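PDB 1ZXU: protein LURP-one-related 15 from Arabidopsis thaliana, which is of unknown function but might be related to the phospholipid scramblase and tubby-like superfamily of membrane-tethered transcription factors. Local coordinates for residues P30-P35 / D196-A201; P37-I42 / S188-P193; F65-P70 / R78-G83. All coordinates share one frame; numbering follows the deposited sequence.

Contact 1 (P30-P35 / D196-A201); sequences PKYCAP and DYAFIA
Tyr32 drives the edge of its ring into the face of Tyr197 in a T-shaped pair, the centroids 5.4 Å apart and the planes 83° from each other. The touching atoms are Tyr32 CD1 and Tyr197 CZ, 3.7 Å apart, with CD1 above the Tyr197 plane but displaced from its middle toward the rim. A chi1 of 72° puts CG of Tyr197 between the backbone N and the carbonyl carbon, and a chi2 of 76° sets the turn of the ring about the next bond. The Tyr32 ring is sandwiched in its turn: Ala198 CB sits over one face in a CH-pi contact, 3.9 Å from the ring centroid, and the CG of Lys31 covers the opposite face. The backbones are joined as well: Tyr197 N donates a hydrogen bond to Tyr32 O (2.8 Å). Cys33 lays its SG 3.8 Å from Asp196 CA.

Asp196 works in two directions. It is the N-cap of helix 197-211: its OD1 takes a bond from Phe199 N at 2.9 Å, arriving from above the carboxylate plane, and a weak one from Ala198 N, while the same oxygen rests 3.3 Å from Tyr32 CB. Its OD2 gathers the backbone N-H groups of Val27, Val28 and Asp29, tying the start of the modelled chain to the start of the helix. An alanine in place of Tyr197 would probably leave Tyr32 CD1 without the ring it packs on and open a gap there. A mostly apolar C-terminal helix enclosed by a 12-stranded antiparallel barrel is characteristic of the tubby-like fold; here the loop before the first strand packs on the start of that helix.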
ATOM      1  N   PRO A  30      10.296  10.242   1.354  1.00 24.58           N
ATOM      2  CA  PRO A  30      11.162   9.840   2.475  1.00 25.02           C
ATOM      3  C   PRO A  30      10.592  10.090   3.878  1.00 23.36           C
ATOM      4  O   PRO A  30      11.030   9.455   4.822  1.00 23.67           O
ATOM      5  CB  PRO A  30      12.461  10.674   2.247  1.00 25.87           C
ATOM      6  CG  PRO A  30      12.051  11.787   1.360  1.00 28.68           C
ATOM      7  CD  PRO A  30      10.952  11.214   0.455  1.00 25.89           C
ATOM      8  N   LYS A  31       9.607  10.971   4.035  1.00 24.03           N
ATOM      9  CA  LYS A  31       9.001  11.183   5.340  1.00 24.35           C
ATOM     10  C   LYS A  31       8.215   9.965   5.875  1.00 26.12           C
ATOM     11  O   LYS A  31       7.887   9.899   7.065  1.00 24.74           O
ATOM     12  CB  LYS A  31       8.133  12.447   5.366  1.00 27.35           C
ATOM     13  CG  LYS A  31       6.757  12.283   4.754  1.00 30.66           C
ATOM     14  CD  LYS A  31       5.896  13.483   4.942  1.00 38.81           C
ATOM     15  CE  LYS A  31       5.530  14.089   3.601  1.00 43.09           C
ATOM     16  NZ  LYS A  31       4.818  15.405   3.738  1.00 47.75           N
ATOM     17  N   TYR A  32       7.953   9.000   4.985  1.00 21.52           N
ATOM     18  CA  TYR A  32       7.251   7.790   5.391  1.00 22.45           C
ATOM     19  C   TYR A  32       8.226   6.658   5.678  1.00 22.54           C
ATOM     20  O   TYR A  32       7.856   5.507   5.691  1.00 20.65           O
ATOM     21  CB  TYR A  32       6.256   7.405   4.290  1.00 21.03           C
ATOM     22  CG  TYR A  32       5.162   8.412   4.146  1.00 22.34           C
ATOM     23  CD1 TYR A  32       4.249   8.630   5.154  1.00 29.21           C
ATOM     24  CD2 TYR A  32       5.074   9.163   3.008  1.00 22.15           C
ATOM     25  CE1 TYR A  32       3.269   9.601   5.010  1.00 27.87           C
ATOM     26  CE2 TYR A  32       4.111  10.129   2.854  1.00 20.93           C
ATOM     27  CZ  TYR A  32       3.222  10.328   3.843  1.00 23.98           C
ATOM     28  OH  TYR A  32       2.276  11.304   3.627  1.00 29.47           O
ATOM     29  N   CYS A  33       9.481   6.983   5.963  1.00 23.71           N
ATOM     30  CA  CYS A  33      10.493   5.946   6.235  1.00 24.37           C
ATOM     31  C   CYS A  33      10.992   6.122   7.658  1.00 28.73           C
ATOM     32  O   CYS A  33      11.810   6.998   7.906  1.00 31.32           O
ATOM     33  CB  CYS A  33      11.651   6.052   5.234  1.00 25.80           C
ATOM     34  SG  CYS A  33      11.202   5.784   3.504  1.00 28.97           S
ATOM     35  N   ALA A  34      10.453   5.345   8.593  1.00 29.69           N
ATOM     36  CA  ALA A  34      10.814   5.405  10.031  1.00 30.46           C
ATOM     37  C   ALA A  34      11.995   4.487  10.375  1.00 30.79           C
ATOM     38  O   ALA A  34      12.205   3.473   9.725  1.00 29.84           O
ATOM     39  CB  ALA A  34       9.604   5.037  10.881  1.00 30.70           C
ATOM     40  N   PRO A  35      12.794   4.845  11.408  1.00 31.89           N
ATOM     41  CA  PRO A  35      13.973   4.085  11.829  1.00 32.37           C
ATOM     42  C   PRO A  35      13.691   2.844  12.670  1.00 31.68           C
ATOM     43  O   PRO A  35      14.630   2.118  13.023  1.00 35.29           O
ATOM     44  CB  PRO A  35      14.743   5.099  12.689  1.00 34.09           C
ATOM     45  CG  PRO A  35      13.721   5.995  13.210  1.00 31.45           C
ATOM     46  CD  PRO A  35      12.614   6.080  12.201  1.00 33.32           C
ATOM     47  N   ASP A 196       9.218   2.532   3.100  1.00 15.66           N
ATOM     48  CA  ASP A 196       8.180   3.568   2.974  1.00 15.98           C
ATOM     49  C   ASP A 196       6.835   2.991   3.383  1.00 13.53           C
ATOM     50  O   ASP A 196       6.302   2.107   2.701  1.00 12.61           O
ATOM     51  CB  ASP A 196       8.203   4.006   1.519  1.00 15.11           C
ATOM     52  CG  ASP A 196       7.290   5.182   1.233  1.00 17.74           C
ATOM     53  OD1 ASP A 196       6.172   5.203   1.774  1.00 14.44           O
ATOM     54  OD2 ASP A 196       7.693   6.048   0.435  1.00 16.34           O
ATOM     55  N   TYR A 197       6.299   3.449   4.513  1.00 13.47           N
ATOM     56  CA  TYR A 197       5.062   2.792   4.995  1.00 12.87           C
ATOM     57  C   TYR A 197       3.810   3.269   4.220  1.00 12.53           C
ATOM     58  O   TYR A 197       2.743   2.623   4.284  1.00 12.78           O
ATOM     59  CB  TYR A 197       4.920   2.862   6.542  1.00 13.35           C
ATOM     60  CG  TYR A 197       4.572   4.230   7.146  1.00 13.39           C
ATOM     61  CD1 TYR A 197       3.258   4.741   7.073  1.00 16.21           C
ATOM     62  CD2 TYR A 197       5.573   4.956   7.832  1.00 18.29           C
ATOM     63  CE1 TYR A 197       2.930   5.970   7.676  1.00 21.71           C
ATOM     64  CE2 TYR A 197       5.246   6.181   8.431  1.00 25.95           C
ATOM     65  CZ  TYR A 197       3.926   6.669   8.320  1.00 24.17           C
ATOM     66  OH  TYR A 197       3.569   7.898   8.897  1.00 31.38           O
ATOM     67  N   ALA A 198       3.926   4.387   3.501  1.00 12.75           N
ATOM     68  CA  ALA A 198       2.785   4.791   2.634  1.00 10.91           C
ATOM     69  C   ALA A 198       2.755   3.852   1.440  1.00 13.97           C
ATOM     70  O   ALA A 198       1.709   3.387   0.999  1.00 12.75           O
ATOM     71  CB  ALA A 198       2.878   6.242   2.178  1.00 12.27           C
ATOM     72  N   PHE A 199       3.936   3.537   0.945  1.00  9.69           N
ATOM     73  CA  PHE A 199       4.004   2.545  -0.143  1.00 12.34           C
ATOM     74  C   PHE A 199       3.390   1.196   0.324  1.00 11.11           C
ATOM     75  O   PHE A 199       2.506   0.639  -0.329  1.00 11.67           O
ATOM     76  CB  PHE A 199       5.486   2.381  -0.502  1.00 11.65           C
ATOM     77  CG  PHE A 199       5.746   1.216  -1.430  1.00 12.96           C
ATOM     78  CD1 PHE A 199       5.046   1.088  -2.654  1.00 16.98           C
ATOM     79  CD2 PHE A 199       6.639   0.205  -1.041  1.00 13.46           C
ATOM     80  CE1 PHE A 199       5.269   0.016  -3.514  1.00 17.83           C
ATOM     81  CE2 PHE A 199       6.901  -0.841  -1.905  1.00 14.42           C
ATOM     82  CZ  PHE A 199       6.199  -0.986  -3.134  1.00 17.34           C
ATOM     83  N   ILE A 200       3.818   0.679   1.470  1.00 10.09           N
ATOM     84  CA  ILE A 200       3.236  -0.567   1.941  1.00 10.16           C
ATOM     85  C   ILE A 200       1.692  -0.489   2.188  1.00 10.26           C
ATOM     86  O   ILE A 200       0.940  -1.397   1.811  1.00 10.10           O
ATOM     87  CB  ILE A 200       3.963  -1.073   3.194  1.00 10.29           C
ATOM     88  CG1 ILE A 200       5.478  -1.199   2.903  1.00 10.50           C
ATOM     89  CG2 ILE A 200       3.250  -2.379   3.644  1.00 12.44           C
ATOM     90  CD1 ILE A 200       5.826  -2.192   1.776  1.00 13.35           C
ATOM     91  N   ALA A 201       1.236   0.640   2.727  1.00 10.33           N
ATOM     92  CA  ALA A 201      -0.198   0.842   2.979  1.00 11.05           C
ATOM     93  C   ALA A 201      -0.905   0.807   1.622  1.00 10.95           C
ATOM     94  O   ALA A 201      -1.952   0.197   1.537  1.00 11.08           O
ATOM     95  CB  ALA A 201      -0.448   2.219   3.628  1.00 10.49           C
TER

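Contact 2 (P37-I42 / S188-P193); sequences PIDMAI and SVTVYP
Ile38 pairs with Val191, and Met40 with Val189, as hydrogen-bonded antiparallel pairs, in strands whose axes come within 4.4 Å and run at 150° to each other. These are the first and last strands of the sheet, so their pairing is the seam that closes the tubby-like barrel. Four backbone bonds hold it; the shortest, Val191 N to Ile38 O at 2.7 Å, is almost straight (176°).

Ile38, Met40, Val189 and Val191 turn to one face, where helix 197-211 packs on the seam: Tyr197 covers Ile38 and Val191, and Ile200 covers Val189. Met40, present as selenomethionine, runs out straight to its SE and then bends at chi3 (-45°), which brings CE to 4.2 Å from Val191 CG2. Met40 also touches Ile56 on the neighbouring strand 54-58.

The other face is polar. Asp39 and Thr190 form the intervening non-hydrogen-bonded pair, their side chains side by side and pointing the same way. Thr190 OG1 donates to Asp39 OD1 at 2.7 Å, though the position of that hydroxyl oxygen is less certain than the rest. Ser188 OG stands 3.7 Å from Asp39 OD2, too far to bond, and has a weak hydrogen bond to Lys174 NZ instead. Thr190 CG2 lies over one face of the Tyr192 ring, toward the rim. Past the last bonded pair the two chains still touch through proline rings, with Pro37 CD 3.7 Å from Pro193 CG.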
ATOM      1  N   PRO A  37      10.735  -0.578  13.182  1.00 27.09           N
ATOM      2  CA  PRO A  37       9.540  -1.239  12.605  1.00 25.51           C
ATOM      3  C   PRO A  37       8.239  -0.647  13.101  1.00 24.86           C
ATOM      4  O   PRO A  37       8.111  -0.232  14.263  1.00 25.04           O
ATOM      5  CB  PRO A  37       9.703  -2.699  13.028  1.00 24.06           C
ATOM      6  CG  PRO A  37      11.231  -2.840  13.284  1.00 31.18           C
ATOM      7  CD  PRO A  37      11.569  -1.529  13.941  1.00 27.32           C
ATOM      8  N   ILE A  38       7.244  -0.615  12.217  1.00 20.71           N
ATOM      9  CA  ILE A  38       5.905  -0.119  12.501  1.00 21.18           C
ATOM     10  C   ILE A  38       4.939  -1.229  12.103  1.00 20.89           C
ATOM     11  O   ILE A  38       5.124  -1.811  11.021  1.00 22.93           O
ATOM     12  CB  ILE A  38       5.612   1.077  11.583  1.00 23.44           C
ATOM     13  CG1 ILE A  38       6.389   2.300  12.068  1.00 29.71           C
ATOM     14  CG2 ILE A  38       4.088   1.386  11.516  1.00 27.45           C
ATOM     15  CD1 ILE A  38       6.222   3.506  11.138  1.00 38.32           C
ATOM     16  N   ASP A  39       3.945  -1.528  12.941  1.00 18.91           N
ATOM     17  CA  ASP A  39       2.909  -2.528  12.610  1.00 17.46           C
ATOM     18  C   ASP A  39       1.673  -1.746  12.243  1.00 19.87           C
ATOM     19  O   ASP A  39       1.311  -0.828  12.971  1.00 22.90           O
ATOM     20  CB  ASP A  39       2.569  -3.420  13.771  1.00 17.72           C
ATOM     21  CG  ASP A  39       3.550  -4.583  13.919  1.00 32.28           C
ATOM     22  OD1 ASP A  39       4.607  -4.576  13.272  1.00 25.16           O
ATOM     23  OD2 ASP A  39       3.261  -5.513  14.685  1.00 46.39           O
HETATM   24  N   MSE A  40       1.096  -2.052  11.094  1.00 14.31           N
HETATM   25  CA  MSE A  40      -0.138  -1.351  10.678  1.00 13.57           C
HETATM   26  C   MSE A  40      -1.285  -2.307  10.647  1.00 13.93           C
HETATM   27  O   MSE A  40      -1.097  -3.531  10.473  1.00 14.84           O
HETATM   28  CB  MSE A  40       0.025  -0.725   9.289  1.00 14.03           C
HETATM   29  CG  MSE A  40       1.260   0.128   9.138  1.00 16.77           C
HETATM   30 SE   MSE A  40       1.347   1.040   7.424  1.00 16.38          SE
HETATM   31  CE  MSE A  40       0.842  -0.468   6.378  1.00 12.70           C
ATOM     32  N   ALA A  41      -2.518  -1.795  10.808  1.00 13.03           N
ATOM     33  CA  ALA A  41      -3.667  -2.683  10.790  1.00 12.32           C
ATOM     34  C   ALA A  41      -4.856  -1.928  10.202  1.00 13.30           C
ATOM     35  O   ALA A  41      -4.819  -0.684  10.163  1.00 14.95           O
ATOM     36  CB  ALA A  41      -3.997  -3.108  12.236  1.00 18.64           C
ATOM     37  N   ILE A  42      -5.879  -2.657   9.747  1.00 12.80           N
ATOM     38  CA  ILE A  42      -7.107  -2.084   9.169  1.00 12.08           C
ATOM     39  C   ILE A  42      -8.205  -2.052  10.238  1.00 15.58           C
ATOM     40  O   ILE A  42      -8.433  -3.031  10.994  1.00 15.14           O
ATOM     41  CB  ILE A  42      -7.612  -2.936   7.960  1.00 12.06           C
ATOM     42  CG1 ILE A  42      -6.682  -2.732   6.754  1.00 13.00           C
ATOM     43  CG2 ILE A  42      -9.076  -2.591   7.567  1.00 14.82           C
ATOM     44  CD1 ILE A  42      -7.011  -3.615   5.535  1.00 13.39           C
ATOM     45  N   SER A 188      -1.871  -7.890  11.326  1.00 13.80           N
ATOM     46  CA  SER A 188      -1.126  -6.634  11.206  1.00 12.46           C
ATOM     47  C   SER A 188      -0.066  -6.804  10.171  1.00 12.97           C
ATOM     48  O   SER A 188       0.205  -7.929   9.745  1.00 14.34           O
ATOM     49  CB  SER A 188      -0.496  -6.209  12.515  1.00 18.08           C
ATOM     50  OG  SER A 188       0.431  -7.180  12.955  1.00 22.35           O
ATOM     51  N   VAL A 189       0.458  -5.674   9.679  1.00 11.02           N
ATOM     52  CA  VAL A 189       1.545  -5.768   8.720  1.00 11.61           C
ATOM     53  C   VAL A 189       2.747  -5.026   9.346  1.00 13.50           C
ATOM     54  O   VAL A 189       2.658  -3.864   9.649  1.00 14.45           O
ATOM     55  CB  VAL A 189       1.207  -5.109   7.377  1.00 11.97           C
ATOM     56  CG1 VAL A 189       2.411  -5.140   6.422  1.00 14.47           C
ATOM     57  CG2 VAL A 189       0.075  -5.838   6.678  1.00 16.01           C
ATOM     58  N   THR A 190       3.855  -5.737   9.529  1.00 12.13           N
ATOM     59  CA  THR A 190       5.125  -5.091   9.974  1.00 11.97           C
ATOM     60  C   THR A 190       5.817  -4.473   8.797  1.00 14.27           C
ATOM     61  O   THR A 190       6.090  -5.158   7.792  1.00 15.59           O
ATOM     62  CB  THR A 190       6.066  -6.097  10.648  1.00 15.94           C
ATOM     63  OG1 THR A 190       5.380  -6.698  11.758  1.00 19.04           O
ATOM     64  CG2 THR A 190       7.362  -5.365  11.100  1.00 17.13           C
ATOM     65  N   VAL A 191       6.083  -3.168   8.889  1.00 11.96           N
ATOM     66  CA  VAL A 191       6.921  -2.500   7.883  1.00 11.76           C
ATOM     67  C   VAL A 191       8.311  -2.353   8.509  1.00 14.69           C
ATOM     68  O   VAL A 191       8.470  -1.789   9.629  1.00 15.44           O
ATOM     69  CB  VAL A 191       6.373  -1.094   7.628  1.00 12.58           C
ATOM     70  CG1 VAL A 191       7.275  -0.301   6.698  1.00 12.01           C
ATOM     71  CG2 VAL A 191       4.913  -1.224   7.120  1.00 14.44           C
ATOM     72  N   TYR A 192       9.313  -2.837   7.811  1.00 14.62           N
ATOM     73  CA  TYR A 192      10.642  -2.854   8.454  1.00 15.39           C
ATOM     74  C   TYR A 192      11.291  -1.479   8.407  1.00 17.78           C
ATOM     75  O   TYR A 192      10.861  -0.582   7.677  1.00 16.60           O
ATOM     76  CB  TYR A 192      11.485  -3.974   7.809  1.00 14.15           C
ATOM     77  CG  TYR A 192      10.939  -5.315   8.297  1.00 14.28           C
ATOM     78  CD1 TYR A 192      11.205  -5.746   9.631  1.00 15.24           C
ATOM     79  CD2 TYR A 192      10.117  -6.105   7.499  1.00 18.47           C
ATOM     80  CE1 TYR A 192      10.699  -6.938  10.103  1.00 16.94           C
ATOM     81  CE2 TYR A 192       9.614  -7.350   7.984  1.00 19.35           C
ATOM     82  CZ  TYR A 192       9.910  -7.733   9.285  1.00 19.94           C
ATOM     83  OH  TYR A 192       9.400  -8.916   9.753  1.00 22.63           O
ATOM     84  N   PRO A 193      12.381  -1.287   9.181  1.00 21.78           N
ATOM     85  CA  PRO A 193      12.966   0.039   9.244  1.00 22.01           C
ATOM     86  C   PRO A 193      13.381   0.592   7.904  1.00 17.74           C
ATOM     87  O   PRO A 193      13.921  -0.111   7.025  1.00 17.97           O
ATOM     88  CB  PRO A 193      14.204  -0.192  10.164  1.00 22.05           C
ATOM     89  CG  PRO A 193      13.800  -1.324  11.029  1.00 26.06           C
ATOM     90  CD  PRO A 193      13.108  -2.243  10.038  1.00 23.98           C
TER

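Contact 3 (F65-P70 / R78-G83)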
ATOM      1  N   PHE A  65      -3.522   6.334   7.871  1.00 12.55           N
ATOM      2  CA  PHE A  65      -4.222   6.795   6.632  1.00 12.26           C
ATOM      3  C   PHE A  65      -5.719   6.523   6.692  1.00 13.09           C
ATOM      4  O   PHE A  65      -6.138   5.511   7.266  1.00 15.85           O
ATOM      5  CB  PHE A  65      -3.695   6.013   5.417  1.00 12.76           C
ATOM      6  CG  PHE A  65      -2.230   6.157   5.245  1.00 13.12           C
ATOM      7  CD1 PHE A  65      -1.673   7.353   4.872  1.00 15.42           C
ATOM      8  CD2 PHE A  65      -1.383   5.097   5.570  1.00 17.21           C
ATOM      9  CE1 PHE A  65      -0.274   7.470   4.735  1.00 15.04           C
ATOM     10  CE2 PHE A  65       0.001   5.215   5.450  1.00 14.85           C
ATOM     11  CZ  PHE A  65       0.556   6.378   5.040  1.00 14.58           C
ATOM     12  N   LYS A  66      -6.519   7.433   6.150  1.00 11.47           N
ATOM     13  CA  LYS A  66      -7.881   7.098   5.830  1.00 11.48           C
ATOM     14  C   LYS A  66      -7.929   6.675   4.396  1.00 12.93           C
ATOM     15  O   LYS A  66      -7.245   7.276   3.523  1.00 15.78           O
ATOM     16  CB  LYS A  66      -8.831   8.298   6.032  1.00 16.00           C
ATOM     17  CG  LYS A  66      -9.012   8.583   7.520  1.00 29.20           C
ATOM     18  CD  LYS A  66     -10.284   9.423   7.808  1.00 40.38           C
ATOM     19  CE  LYS A  66     -10.142  10.106   9.182  1.00 46.60           C
ATOM     20  NZ  LYS A  66     -11.314   9.872  10.102  1.00 54.98           N
ATOM     21  N   VAL A  67      -8.637   5.590   4.170  1.00 12.67           N
ATOM     22  CA  VAL A  67      -8.756   5.081   2.830  1.00 11.31           C
ATOM     23  C   VAL A  67     -10.177   5.258   2.357  1.00 14.53           C
ATOM     24  O   VAL A  67     -11.109   4.793   3.035  1.00 14.50           O
ATOM     25  CB  VAL A  67      -8.417   3.579   2.799  1.00 12.23           C
ATOM     26  CG1 VAL A  67      -8.588   3.026   1.375  1.00 14.19           C
ATOM     27  CG2 VAL A  67      -6.992   3.418   3.233  1.00 11.71           C
ATOM     28  N   LYS A  68     -10.326   5.944   1.225  1.00 15.03           N
ATOM     29  CA  LYS A  68     -11.700   6.112   0.707  1.00 16.84           C
ATOM     30  C   LYS A  68     -11.820   6.151  -0.777  1.00 15.78           C
ATOM     31  O   LYS A  68     -10.867   6.464  -1.476  1.00 14.24           O
ATOM     32  CB  LYS A  68     -12.353   7.361   1.284  1.00 19.89           C
ATOM     33  CG  LYS A  68     -11.811   8.633   0.749  1.00 23.28           C
ATOM     34  CD  LYS A  68     -12.740   9.808   1.180  1.00 30.50           C
ATOM     35  CE  LYS A  68     -12.274  11.169   0.688  1.00 33.47           C
ATOM     36  NZ  LYS A  68     -11.551  11.207  -0.622  1.00 43.02           N
ATOM     37  N   GLU A  69     -13.025   5.833  -1.273  1.00 15.82           N
ATOM     38  CA  GLU A  69     -13.335   6.082  -2.694  1.00 15.81           C
ATOM     39  C   GLU A  69     -13.751   7.574  -2.734  1.00 15.85           C
ATOM     40  O   GLU A  69     -14.671   7.969  -2.021  1.00 17.03           O
ATOM     41  CB  GLU A  69     -14.524   5.189  -3.127  1.00 19.88           C
ATOM     42  CG  GLU A  69     -14.112   3.732  -3.405  1.00 22.72           C
ATOM     43  CD  GLU A  69     -15.306   2.779  -3.690  1.00 27.14           C
ATOM     44  OE1 GLU A  69     -16.461   3.245  -3.661  1.00 32.42           O
ATOM     45  OE2 GLU A  69     -15.061   1.574  -3.910  1.00 38.39           O
ATOM     46  N   PRO A  70     -13.018   8.404  -3.482  1.00 16.62           N
ATOM     47  CA  PRO A  70     -13.219   9.879  -3.415  1.00 13.88           C
ATOM     48  C   PRO A  70     -14.546  10.310  -4.043  1.00 15.12           C
ATOM     49  O   PRO A  70     -15.049  11.408  -3.674  1.00 17.16           O
ATOM     50  CB  PRO A  70     -12.080  10.442  -4.234  1.00 16.83           C
ATOM     51  CG  PRO A  70     -11.651   9.299  -5.208  1.00 15.60           C
ATOM     52  CD  PRO A  70     -11.905   8.021  -4.359  1.00 16.53           C
ATOM     53  N   ARG A  78      -9.188   4.932  -5.404  1.00 15.99           N
ATOM     54  CA  ARG A  78      -9.202   5.079  -3.984  1.00 15.00           C
ATOM     55  C   ARG A  78      -8.126   6.108  -3.679  1.00 15.68           C
ATOM     56  O   ARG A  78      -7.141   6.171  -4.380  1.00 17.42           O
ATOM     57  CB  ARG A  78      -8.775   3.763  -3.321  1.00 15.22           C
ATOM     58  CG  ARG A  78      -9.170   3.692  -1.881  1.00 23.56           C
ATOM     59  CD  ARG A  78     -10.623   3.139  -1.798  1.00 30.31           C
ATOM     60  NE  ARG A  78     -10.678   1.951  -2.642  1.00 28.75           N
ATOM     61  CZ  ARG A  78     -10.485   0.718  -2.196  1.00 26.17           C
ATOM     62  NH1 ARG A  78     -10.344   0.461  -0.887  1.00 27.30           N
ATOM     63  NH2 ARG A  78     -10.526  -0.291  -3.071  1.00 39.31           N
ATOM     64  N   VAL A  79      -8.313   6.874  -2.622  1.00 12.02           N
ATOM     65  CA  VAL A  79      -7.254   7.754  -2.137  1.00 12.63           C
ATOM     66  C   VAL A  79      -6.866   7.403  -0.690  1.00 12.74           C
ATOM     67  O   VAL A  79      -7.704   6.972   0.098  1.00 14.13           O
ATOM     68  CB  VAL A  79      -7.698   9.273  -2.241  1.00 16.30           C
ATOM     69  CG1 VAL A  79      -8.859   9.552  -1.329  1.00 21.61           C
ATOM     70  CG2 VAL A  79      -6.530  10.224  -1.904  1.00 19.82           C
ATOM     71  N   LEU A  80      -5.585   7.530  -0.378  1.00 11.45           N
ATOM     72  CA  LEU A  80      -5.054   7.427   1.004  1.00 11.78           C
ATOM     73  C   LEU A  80      -4.815   8.834   1.472  1.00 14.54           C
ATOM     74  O   LEU A  80      -4.043   9.567   0.824  1.00 16.99           O
ATOM     75  CB  LEU A  80      -3.716   6.656   1.010  1.00 13.67           C
ATOM     76  CG  LEU A  80      -3.958   5.181   1.199  1.00 21.78           C
ATOM     77  CD1 LEU A  80      -4.578   4.661  -0.120  1.00 19.51           C
ATOM     78  CD2 LEU A  80      -2.620   4.555   1.468  1.00 25.91           C
ATOM     79  N   LEU A  81      -5.499   9.233   2.544  1.00 12.76           N
ATOM     80  CA  LEU A  81      -5.355  10.585   3.123  1.00 12.90           C
ATOM     81  C   LEU A  81      -4.570  10.482   4.382  1.00 14.60           C
ATOM     82  O   LEU A  81      -4.702   9.511   5.117  1.00 16.10           O
ATOM     83  CB  LEU A  81      -6.722  11.188   3.484  1.00 17.57           C
ATOM     84  CG  LEU A  81      -7.759  11.110   2.355  1.00 17.32           C
ATOM     85  CD1 LEU A  81      -9.131  11.618   2.877  1.00 29.48           C
ATOM     86  CD2 LEU A  81      -7.363  11.979   1.255  1.00 20.59           C
ATOM     87  N   ASP A  82      -3.751  11.476   4.669  1.00 15.17           N
ATOM     88  CA  ASP A  82      -3.147  11.483   6.025  1.00 16.84           C
ATOM     89  C   ASP A  82      -4.129  12.019   7.125  1.00 19.41           C
ATOM     90  O   ASP A  82      -5.306  12.247   6.861  1.00 21.20           O
ATOM     91  CB  ASP A  82      -1.797  12.188   6.021  1.00 18.54           C
ATOM     92  CG  ASP A  82      -1.910  13.697   5.846  1.00 25.25           C
ATOM     93  OD1 ASP A  82      -2.995  14.280   6.066  1.00 23.07           O
ATOM     94  OD2 ASP A  82      -0.893  14.291   5.415  1.00 29.02           O
ATOM     95  N   GLY A  83      -3.661  12.119   8.373  1.00 23.31           N
ATOM     96  CA  GLY A  83      -4.511  12.597   9.486  1.00 26.89           C
ATOM     97  C   GLY A  83      -5.054  14.021   9.356  1.00 30.14           C
ATOM     98  O   GLY A  83      -6.075  14.364   9.974  1.00 30.87           O
TER
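Arg78 sends its CG anti to the backbone N (chi1 -162°) and then folds at chi2 (87°) and again at chi3, so that its aliphatic part doubles over the opposite strand. CG comes to 3.4 Å from Val67 CG1, and CD lies 3.3 Å from Lys68 O. On the other side of the sheet, Lys68 takes up a first torsion of 72°, placing CG between the backbone N and the carbonyl carbon, beside Val79. The two side chains lie alongside each other, with Lys68 CG 3.7 Å from Val79 CG1. Lys68 CE reaches across to Leu81 CD1 (3.9 Å), so the methylene chain of the lysine covers two hydrophobic neighbours on this face.

The two strands are the arms of a beta hairpin, 63-68 and 77-81, within the antiparallel barrel. Lys66 with Leu81, and Lys68 with Val79, are the hydrogen-bonded pairs; Val79 N to Lys68 O measures 2.8 Å. Between them Val67 and Leu80, a non-hydrogen-bonded pair, point together to the face that meets helix 197-211, with Val67 CG2 4.1 Å from Leu80 CG. Leu80 also leans over Phe65: its CD2 sits over one face of the ring, toward the rim, while Leu81 O lies at the ring edge. Phe65 also packs on Ala198 and Ala201 of the helix.

Past the last bridge, Glu69 CG lies against the Arg78 guanidinium at an oblique angle. The charges are near but unbonded, Glu69 OE2 standing 4.6 Å from Arg78 NE and well out of the guanidinium plane. Each has a firmer partner: OE2 forms a salt bridge with Arg212, and Arg78 NH1 bonds to Gly52 O.

In the fold
Helix 197-211 is the common element: it begins in contact 1, and the apolar faces of contacts 2 and 3 pack against it. Tyr197 CD2 meets Ile38 CD1 of contact 2 at 3.7 Å, and Ala201 CB meets Phe65 CE2 of contact 3 at 3.5 Å. Contacts 2 and 3 share one sheet without touching, their centres about 18 Å apart. Both are backbone-bonded strand pairs with an apolar face on the helix, but the outer face of contact 2 is polar, that of contact 3 mixed, with Lys68 over Val79 and Leu81; one closes the barrel between chain-distant strands, the other joins sequence neighbours. Contact 1 instead relies on aromatic packing and a helix cap. All three are partly buried.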